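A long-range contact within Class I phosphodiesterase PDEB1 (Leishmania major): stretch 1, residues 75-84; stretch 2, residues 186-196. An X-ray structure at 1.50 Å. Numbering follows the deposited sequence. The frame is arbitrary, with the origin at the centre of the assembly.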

ATOM      1  N   LYS A  75     -19.145  19.522  14.832  1.00 22.46           N
ATOM      2  CA  LYS A  75     -18.348  20.741  14.781  1.00 23.29           C
ATOM      3  C   LYS A  75     -17.558  20.825  13.480  1.00 23.50           C
ATOM      4  O   LYS A  75     -17.386  21.905  12.909  1.00 23.80           O
ATOM      5  CB  LYS A  75     -17.387  20.787  15.973  1.00 24.97           C
ATOM      6  CG  LYS A  75     -16.558  22.055  16.062  1.00 29.36           C
ATOM      7  CD  LYS A  75     -15.865  22.162  17.412  1.00 33.57           C
ATOM      8  CE  LYS A  75     -16.885  22.217  18.545  1.00 37.13           C
ATOM      9  NZ  LYS A  75     -16.250  22.289  19.889  1.00 38.57           N
ATOM     10  N   PHE A  76     -17.095  19.678  12.999  1.00 21.31           N
ATOM     11  CA  PHE A  76     -16.312  19.652  11.777  1.00 19.92           C
ATOM     12  C   PHE A  76     -17.068  19.210  10.528  1.00 18.86           C
ATOM     13  O   PHE A  76     -16.478  18.770   9.543  1.00 19.00           O
ATOM     14  CB  PHE A  76     -15.051  18.822  12.018  1.00 18.63           C
ATOM     15  CG  PHE A  76     -14.125  19.451  13.024  1.00 18.32           C
ATOM     16  CD1 PHE A  76     -13.479  20.648  12.725  1.00 18.03           C
ATOM     17  CD2 PHE A  76     -13.964  18.904  14.292  1.00 19.52           C
ATOM     18  CE1 PHE A  76     -12.694  21.296  13.673  1.00 19.44           C
ATOM     19  CE2 PHE A  76     -13.177  19.546  15.253  1.00 19.57           C
ATOM     20  CZ  PHE A  76     -12.543  20.746  14.941  1.00 21.08           C
ATOM     21  N   GLY A  77     -18.390  19.352  10.579  1.00 19.85           N
ATOM     22  CA  GLY A  77     -19.221  19.026   9.434  1.00 20.29           C
ATOM     23  C   GLY A  77     -19.374  17.577   9.028  1.00 20.81           C
ATOM     24  O   GLY A  77     -19.702  17.291   7.876  1.00 20.74           O
ATOM     25  N   CYS A  78     -19.135  16.657   9.954  1.00 20.33           N
ATOM     26  CA  CYS A  78     -19.296  15.243   9.648  1.00 22.04           C
ATOM     27  C   CYS A  78     -20.736  14.886   9.982  1.00 22.04           C
ATOM     28  O   CYS A  78     -21.193  15.116  11.099  1.00 22.97           O
ATOM     29  CB  CYS A  78     -18.341  14.388  10.486  1.00 21.38           C
ATOM     30  SG  CYS A  78     -18.510  12.599  10.214  1.00 20.65           S
ATOM     31  N   ARG A  79     -21.449  14.340   9.005  1.00 22.58           N
ATOM     32  CA  ARG A  79     -22.838  13.960   9.206  1.00 23.56           C
ATOM     33  C   ARG A  79     -22.946  12.651   9.977  1.00 23.61           C
ATOM     34  O   ARG A  79     -22.041  11.822   9.936  1.00 22.40           O
ATOM     35  CB  ARG A  79     -23.535  13.841   7.854  1.00 24.13           C
ATOM     36  CG  ARG A  79     -23.588  15.161   7.106  1.00 27.69           C
ATOM     37  CD  ARG A  79     -24.044  14.959   5.685  1.00 30.51           C
ATOM     38  NE  ARG A  79     -23.095  14.153   4.923  1.00 33.78           N
ATOM     39  CZ  ARG A  79     -23.257  13.829   3.648  1.00 34.84           C
ATOM     40  NH1 ARG A  79     -24.333  14.245   2.999  1.00 38.00           N
ATOM     41  NH2 ARG A  79     -22.347  13.098   3.019  1.00 34.17           N
ATOM     42  N   GLU A  80     -24.062  12.485  10.682  1.00 23.73           N
ATOM     43  CA  GLU A  80     -24.319  11.291  11.484  1.00 24.34           C
ATOM     44  C   GLU A  80     -24.124   9.984  10.729  1.00 22.39           C
ATOM     45  O   GLU A  80     -23.406   9.096  11.192  1.00 20.36           O
ATOM     46  CB  GLU A  80     -25.745  11.336  12.042  1.00 26.77           C
ATOM     47  CG  GLU A  80     -25.964  12.410  13.091  1.00 33.40           C
ATOM     48  CD  GLU A  80     -27.419  12.548  13.491  1.00 37.69           C
ATOM     49  OE1 GLU A  80     -28.236  12.957  12.638  1.00 40.68           O
ATOM     50  OE2 GLU A  80     -27.748  12.246  14.659  1.00 40.94           O
ATOM     51  N   GLN A  81     -24.767   9.858   9.574  1.00 21.62           N
ATOM     52  CA  GLN A  81     -24.658   8.640   8.786  1.00 21.09           C
ATOM     53  C   GLN A  81     -23.245   8.432   8.251  1.00 19.59           C
ATOM     54  O   GLN A  81     -22.807   7.299   8.073  1.00 18.97           O
ATOM     55  CB  GLN A  81     -25.664   8.656   7.630  1.00 22.78           C
ATOM     56  CG  GLN A  81     -25.687   7.365   6.820  1.00 24.34           C
ATOM     57  CD  GLN A  81     -26.857   7.303   5.857  1.00 27.10           C
ATOM     58  OE1 GLN A  81     -28.011   7.363   6.271  1.00 31.24           O
ATOM     59  NE2 GLN A  81     -26.563   7.185   4.569  1.00 29.42           N
ATOM     60  N   THR A  82     -22.529   9.522   7.995  1.00 18.69           N
ATOM     61  CA  THR A  82     -21.164   9.398   7.499  1.00 17.38           C
ATOM     62  C   THR A  82     -20.306   8.757   8.583  1.00 17.54           C
ATOM     63  O   THR A  82     -19.519   7.853   8.303  1.00 17.43           O
ATOM     64  CB  THR A  82     -20.570  10.766   7.136  1.00 18.13           C
ATOM     65  OG1 THR A  82     -21.428  11.425   6.194  1.00 18.40           O
ATOM     66  CG2 THR A  82     -19.192  10.594   6.517  1.00 17.95           C
ATOM     67  N   LEU A  83     -20.459   9.233   9.815  1.00 16.07           N
ATOM     68  CA  LEU A  83     -19.701   8.688  10.941  1.00 17.05           C
ATOM     69  C   LEU A  83     -20.001   7.202  11.136  1.00 17.10           C
ATOM     70  O   LEU A  83     -19.084   6.396  11.308  1.00 16.67           O
ATOM     71  CB  LEU A  83     -20.033   9.443  12.230  1.00 17.90           C
ATOM     72  CG  LEU A  83     -19.393   8.906  13.514  1.00 17.90           C
ATOM     73  CD1 LEU A  83     -17.872   8.967  13.395  1.00 19.35           C
ATOM     74  CD2 LEU A  83     -19.863   9.718  14.703  1.00 19.35           C
ATOM     75  N   LEU A  84     -21.280   6.833  11.114  1.00 16.97           N
ATOM     76  CA  LEU A  84     -21.646   5.433  11.304  1.00 16.99           C
ATOM     77  C   LEU A  84     -21.102   4.567  10.166  1.00 17.68           C
ATOM     78  O   LEU A  84     -20.580   3.474  10.409  1.00 18.11           O
ATOM     79  CB  LEU A  84     -23.172   5.285  11.423  1.00 17.23           C
ATOM     80  CG  LEU A  84     -23.694   3.883  11.767  1.00 16.75           C
ATOM     81  CD1 LEU A  84     -22.994   3.341  13.020  1.00 18.11           C
ATOM     82  CD2 LEU A  84     -25.205   3.945  11.989  1.00 19.20           C
TER
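Stretch 2, residues 186-196: DPAADVFEGLS

Stretch 1 leaves a helix at F76, runs through a short loop, and enters a new helix at E80, with R79 at the N-cap position. Stretch 2 has no regular helix or strand. Two type I turns shape it, D190 to E193 and F192 to L195. The stretches run in opposite directions: T82 lies by A189, C78 by V191, and G77 by G194. The closest CA pair is G77 CA to G194 CA (4.0 Å). Neither site has room for a CB: an ideal one on G77 would clash with G194 CA, and one on G194 with F76 O and G77 CA. G77 also has a positive phi of 70°. G194 CA makes a CA-H...O contact with F76 O at 3.2 Å. One water donates to F76 O and V191 O and accepts from G194 N, so it ties the backbones together.

The CA-to-CB bond of E193 points toward stretch 1; its carboxylate is the main polar anchor. E193 OE2 accepts from R79 N (3.0 Å), R79 NE (3.1 Å) and T82 OG1 (2.8 Å). R79 NH2 completes the salt bridge with E193 OE1 at 2.7 Å, through a weak hydrogen bond. T82 CG2 packs 3.3 Å from D190 O. Apolar contacts join C78 SG to V191 CG1 and F76 CD1 to L195 CD2, both at 3.8 Å.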

ATOM      1  N   ASP A 186     -14.290   7.161   0.045  1.00 21.38           N
ATOM      2  CA  ASP A 186     -15.718   6.957  -0.184  1.00 22.82           C
ATOM      3  C   ASP A 186     -16.485   8.125   0.433  1.00 22.20           C
ATOM      4  O   ASP A 186     -16.458   8.326   1.646  1.00 20.24           O
ATOM      5  CB  ASP A 186     -16.156   5.642   0.471  1.00 23.93           C
ATOM      6  CG  ASP A 186     -17.654   5.409   0.393  1.00 27.16           C
ATOM      7  OD1 ASP A 186     -18.128   4.464   1.057  1.00 29.58           O
ATOM      8  OD2 ASP A 186     -18.354   6.156  -0.325  1.00 27.91           O
ATOM      9  N   PRO A 187     -17.183   8.916  -0.397  1.00 22.18           N
ATOM     10  CA  PRO A 187     -17.944  10.060   0.114  1.00 22.48           C
ATOM     11  C   PRO A 187     -18.907   9.684   1.240  1.00 21.80           C
ATOM     12  O   PRO A 187     -19.164  10.480   2.145  1.00 22.47           O
ATOM     13  CB  PRO A 187     -18.686  10.559  -1.125  1.00 23.94           C
ATOM     14  CG  PRO A 187     -17.766  10.184  -2.244  1.00 26.59           C
ATOM     15  CD  PRO A 187     -17.334   8.793  -1.856  1.00 23.96           C
ATOM     16  N   ALA A 188     -19.431   8.465   1.179  1.00 20.32           N
ATOM     17  CA  ALA A 188     -20.385   7.986   2.174  1.00 20.11           C
ATOM     18  C   ALA A 188     -19.774   7.702   3.541  1.00 19.91           C
ATOM     19  O   ALA A 188     -20.495   7.581   4.533  1.00 21.27           O
ATOM     20  CB  ALA A 188     -21.085   6.737   1.654  1.00 21.16           C
ATOM     21  N   ALA A 189     -18.449   7.600   3.596  1.00 18.48           N
ATOM     22  CA  ALA A 189     -17.760   7.315   4.853  1.00 18.36           C
ATOM     23  C   ALA A 189     -16.642   8.308   5.148  1.00 18.64           C
ATOM     24  O   ALA A 189     -15.854   8.107   6.071  1.00 18.09           O
ATOM     25  CB  ALA A 189     -17.197   5.893   4.823  1.00 18.51           C
ATOM     26  N   ASP A 190     -16.581   9.388   4.378  1.00 17.29           N
ATOM     27  CA  ASP A 190     -15.534  10.386   4.564  1.00 17.92           C
ATOM     28  C   ASP A 190     -15.808  11.316   5.744  1.00 18.23           C
ATOM     29  O   ASP A 190     -16.490  12.333   5.604  1.00 19.35           O
ATOM     30  CB  ASP A 190     -15.356  11.181   3.265  1.00 18.18           C
ATOM     31  CG  ASP A 190     -14.312  12.272   3.383  1.00 19.87           C
ATOM     32  OD1 ASP A 190     -13.469  12.204   4.303  1.00 20.23           O
ATOM     33  OD2 ASP A 190     -14.326  13.199   2.544  1.00 23.60           O
ATOM     34  N   VAL A 191     -15.263  10.968   6.910  1.00 17.41           N
ATOM     35  CA  VAL A 191     -15.467  11.767   8.112  1.00 16.34           C
ATOM     36  C   VAL A 191     -14.712  13.097   8.110  1.00 16.58           C
ATOM     37  O   VAL A 191     -14.769  13.849   9.081  1.00 16.50           O
ATOM     38  CB  VAL A 191     -15.115  10.967   9.392  1.00 16.40           C
ATOM     39  CG1 VAL A 191     -16.062   9.780   9.526  1.00 16.74           C
ATOM     40  CG2 VAL A 191     -13.671  10.493   9.343  1.00 17.98           C
ATOM     41  N   PHE A 192     -14.008  13.374   7.016  1.00 17.15           N
ATOM     42  CA  PHE A 192     -13.282  14.634   6.858  1.00 16.94           C
ATOM     43  C   PHE A 192     -14.035  15.469   5.815  1.00 19.44           C
ATOM     44  O   PHE A 192     -13.542  16.500   5.348  1.00 18.78           O
ATOM     45  CB  PHE A 192     -11.854  14.380   6.354  1.00 18.47           C
ATOM     46  CG  PHE A 192     -10.955  13.692   7.350  1.00 17.76           C
ATOM     47  CD1 PHE A 192      -9.798  13.047   6.918  1.00 18.55           C
ATOM     48  CD2 PHE A 192     -11.245  13.703   8.710  1.00 17.99           C
ATOM     49  CE1 PHE A 192      -8.943  12.420   7.829  1.00 20.14           C
ATOM     50  CE2 PHE A 192     -10.393  13.079   9.630  1.00 18.18           C
ATOM     51  CZ  PHE A 192      -9.242  12.437   9.183  1.00 18.41           C
ATOM     52  N   GLU A 193     -15.238  15.016   5.467  1.00 19.49           N
ATOM     53  CA  GLU A 193     -16.064  15.677   4.455  1.00 19.80           C
ATOM     54  C   GLU A 193     -16.367  17.151   4.715  1.00 20.47           C
ATOM     55  O   GLU A 193     -16.570  17.915   3.773  1.00 20.90           O
ATOM     56  CB  GLU A 193     -17.387  14.914   4.276  1.00 18.92           C
ATOM     57  CG  GLU A 193     -18.383  15.091   5.422  1.00 19.60           C
ATOM     58  CD  GLU A 193     -19.653  14.277   5.231  1.00 21.07           C
ATOM     59  OE1 GLU A 193     -19.989  13.971   4.067  1.00 22.87           O
ATOM     60  OE2 GLU A 193     -20.315  13.955   6.242  1.00 19.78           O
ATOM     61  N   GLY A 194     -16.400  17.548   5.984  1.00 19.29           N
ATOM     62  CA  GLY A 194     -16.706  18.931   6.312  1.00 21.52           C
ATOM     63  C   GLY A 194     -15.507  19.847   6.449  1.00 20.78           C
ATOM     64  O   GLY A 194     -15.657  21.039   6.711  1.00 22.98           O
ATOM     65  N   LEU A 195     -14.311  19.302   6.270  1.00 20.60           N
ATOM     66  CA  LEU A 195     -13.104  20.103   6.398  1.00 21.06           C
ATOM     67  C   LEU A 195     -12.729  20.838   5.118  1.00 21.50           C
ATOM     68  O   LEU A 195     -13.023  20.385   4.010  1.00 22.11           O
ATOM     69  CB  LEU A 195     -11.936  19.218   6.828  1.00 20.11           C
ATOM     70  CG  LEU A 195     -12.117  18.458   8.140  1.00 19.91           C
ATOM     71  CD1 LEU A 195     -10.876  17.615   8.395  1.00 19.37           C
ATOM     72  CD2 LEU A 195     -12.359  19.440   9.286  1.00 21.06           C
ATOM     73  N   SER A 196     -12.078  21.983   5.286  1.00 23.95           N
ATOM     74  CA  SER A 196     -11.621  22.773   4.153  1.00 24.59           C
ATOM     75  C   SER A 196     -10.474  21.984   3.529  1.00 25.43           C
ATOM     76  O   SER A 196      -9.934  21.072   4.155  1.00 24.83           O
ATOM     77  CB  SER A 196     -11.108  24.129   4.632  1.00 25.91           C
ATOM     78  OG  SER A 196      -9.956  23.971   5.441  1.00 27.51           O
TER
HETATM   79  O   HOH W   1     -15.436  16.546   8.462  1.00 21.51           O